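Local coordinates for nicking enzyme (Staphylococcus aureus, PDB 4HTE), which probably nicks plasmid DNA at the origin of transfer as a conjugative relaxase, here represented by its helical C-terminal domain, at residues Val87-Ala92 with Glu111-Thr116. Sequence-based numbering, arbitrary orientation.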
loop_
_atom_site.group_PDB
_atom_site.type_symbol
_atom_site.label_atom_id
_atom_site.label_comp_id
_atom_site.label_asym_id
_atom_site.label_seq_id
_atom_site.Cartn_x
_atom_site.Cartn_y
_atom_site.Cartn_z
ATOM N N VAL A 87 25.049 -7.691 9.361
ATOM C CA VAL A 87 24.891 -8.446 10.595
ATOM C C VAL A 87 23.768 -9.466 10.463
ATOM O O VAL A 87 23.933 -10.636 10.817
ATOM C CB VAL A 87 24.566 -7.518 11.774
ATOM C CG1 VAL A 87 24.185 -8.332 13.000
ATOM C CG2 VAL A 87 25.746 -6.611 12.075
ATOM N N PHE A 88 22.625 -9.013 9.960
ATOM C CA PHE A 88 21.459 -9.874 9.806
ATOM C C PHE A 88 21.716 -11.008 8.820
ATOM O O PHE A 88 21.276 -12.140 9.032
ATOM C CB PHE A 88 20.252 -9.058 9.341
ATOM C CG PHE A 88 19.591 -8.260 10.436
ATOM C CD1 PHE A 88 20.106 -8.250 11.724
ATOM C CD2 PHE A 88 18.444 -7.528 10.174
ATOM C CE1 PHE A 88 19.492 -7.517 12.724
ATOM C CE2 PHE A 88 17.828 -6.796 11.174
ATOM C CZ PHE A 88 18.354 -6.793 12.449
ATOM N N GLU A 89 22.428 -10.700 7.741
ATOM C CA GLU A 89 22.687 -11.676 6.691
ATOM C C GLU A 89 23.489 -12.853 7.239
ATOM O O GLU A 89 23.208 -14.007 6.918
ATOM C CB GLU A 89 23.437 -11.017 5.532
ATOM C CG GLU A 89 23.085 -11.577 4.161
ATOM C CD GLU A 89 23.431 -10.622 3.032
ATOM O OE1 GLU A 89 24.267 -9.719 3.249
ATOM O OE2 GLU A 89 22.858 -10.769 1.932
ATOM N N LYS A 90 24.480 -12.554 8.073
ATOM C CA LYS A 90 25.294 -13.592 8.695
ATOM C C LYS A 90 24.438 -14.478 9.592
ATOM O O LYS A 90 24.498 -15.704 9.507
ATOM C CB LYS A 90 26.428 -12.971 9.512
ATOM C CG LYS A 90 27.474 -12.252 8.682
ATOM C CD LYS A 90 28.547 -11.634 9.562
ATOM C CE LYS A 90 29.604 -10.948 8.720
ATOM N NZ LYS A 90 30.663 -10.331 9.554
ATOM N N GLN A 91 23.634 -13.851 10.445
ATOM C CA GLN A 91 22.799 -14.582 11.389
ATOM C C GLN A 91 21.801 -15.489 10.676
ATOM O O GLN A 91 21.536 -16.605 11.125
ATOM C CB GLN A 91 22.047 -13.612 12.296
ATOM C CG GLN A 91 21.217 -14.299 13.360
ATOM C CD GLN A 91 20.522 -13.314 14.268
ATOM O OE1 GLN A 91 20.612 -12.102 14.075
ATOM N NE2 GLN A 91 19.821 -13.828 15.265
ATOM N N ALA A 92 21.249 -15.003 9.570
ATOM C CA ALA A 92 20.270 -15.766 8.803
ATOM C C ALA A 92 20.918 -16.982 8.150
ATOM O O ALA A 92 20.405 -18.098 8.245
ATOM C CB ALA A 92 19.615 -14.879 7.750
ATOM N N GLU A 111 14.671 -12.232 2.169
ATOM C CA GLU A 111 13.634 -13.120 2.675
ATOM C C GLU A 111 14.142 -13.888 3.892
ATOM O O GLU A 111 13.494 -13.905 4.936
ATOM C CB GLU A 111 13.176 -14.084 1.581
ATOM C CG GLU A 111 12.364 -13.418 0.480
ATOM C CD GLU A 111 12.084 -14.343 -0.688
ATOM O OE1 GLU A 111 12.607 -15.477 -0.688
ATOM O OE2 GLU A 111 11.338 -13.937 -1.606
ATOM N N LYS A 112 15.308 -14.512 3.756
ATOM C CA LYS A 112 15.913 -15.255 4.855
ATOM C C LYS A 112 15.985 -14.404 6.117
ATOM O O LYS A 112 15.486 -14.798 7.169
ATOM C CB LYS A 112 17.317 -15.724 4.473
ATOM C CG LYS A 112 17.346 -16.899 3.515
ATOM C CD LYS A 112 18.767 -17.199 3.073
ATOM C CE LYS A 112 18.835 -18.436 2.196
ATOM N NZ LYS A 112 20.123 -18.523 1.449
ATOM N N ILE A 113 16.610 -13.237 6.004
ATOM C CA ILE A 113 16.752 -12.326 7.132
ATOM C C ILE A 113 15.414 -12.102 7.824
ATOM O O ILE A 113 15.314 -12.197 9.047
ATOM C CB ILE A 113 17.309 -10.970 6.681
ATOM C CG1 ILE A 113 18.768 -11.118 6.251
ATOM C CG2 ILE A 113 17.198 -9.954 7.805
ATOM C CD1 ILE A 113 19.258 -9.990 5.378
ATOM N N PHE A 114 14.388 -11.798 7.035
ATOM C CA PHE A 114 13.054 -11.568 7.577
ATOM C C PHE A 114 12.576 -12.788 8.355
ATOM O O PHE A 114 12.124 -12.672 9.492
ATOM C CB PHE A 114 12.067 -11.246 6.454
ATOM C CG PHE A 114 10.702 -10.844 6.944
ATOM C CD1 PHE A 114 10.465 -9.555 7.397
ATOM C CD2 PHE A 114 9.653 -11.750 6.945
ATOM C CE1 PHE A 114 9.212 -9.180 7.847
ATOM C CE2 PHE A 114 8.396 -11.379 7.393
ATOM C CZ PHE A 114 8.177 -10.092 7.844
ATOM N N ILE A 115 12.686 -13.958 7.735
ATOM C CA ILE A 115 12.241 -15.198 8.355
ATOM C C ILE A 115 13.049 -15.496 9.611
ATOM O O ILE A 115 12.490 -15.806 10.661
ATOM C CB ILE A 115 12.365 -16.384 7.384
ATOM C CG1 ILE A 115 11.502 -16.136 6.144
ATOM C CG2 ILE A 115 11.962 -17.678 8.074
ATOM C CD1 ILE A 115 11.421 -17.305 5.194
ATOM N N THR A 116 14.366 -15.398 9.491
ATOM C CA THR A 116 15.265 -15.644 10.610
ATOM C C THR A 116 14.860 -14.815 11.821
ATOM O O THR A 116 14.734 -15.335 12.927
ATOM C CB THR A 116 16.719 -15.293 10.243
ATOM O OG1 THR A 116 17.212 -16.232 9.279
ATOM C CG2 THR A 116 17.614 -15.322 11.479
#
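Ile113 and Thr116, one turn apart on helix 109-122, receive Ala92 of helix 64-99 between them. The methyl of Ala92 points at the other helix, its CB 4.1 Å from CG1 of Ile113 and 3.8 Å from CB of Thr116, with the backbone of Lys112 and Ile113 beneath it. With so small a residue here the backbones come near each other: the CA atoms of Ala92 and Ile113 are 5.2 Å apart. Ile113 spreads its two branches over the turn of helix 64-99 that precedes Ala92, at Phe88 and Glu89. CG2, anti to the backbone N, reaches CB and the near ring atom CD2 of Phe88, at 3.5 and 3.6 Å, and the two side chains cross at about a right angle; CD1 instead lies 4.0 Å from the backbone N of Glu89. The far end of the Phe88 ring leads away, and the side chain also touches Pro41 and Arg117. Thr116 turns OG1 back along its own helix to donate a hydrogen bond to Lys112 O (3.1 Å), from well above the carbonyl plane. That oxygen also accepts from Thr116 N. The hydroxyl thus has a partner within its own helix, while OG1 also lies against CA and CB of Ala92, with Thr116 CB and CG2 beside it. No hydrogen bond joins the two segments. The axes pass 8.6 Å apart at 75°, a steep, close helix-helix crossing centred on an alanine, within the middle helical domain of the all-helical C-terminal part of the relaxase.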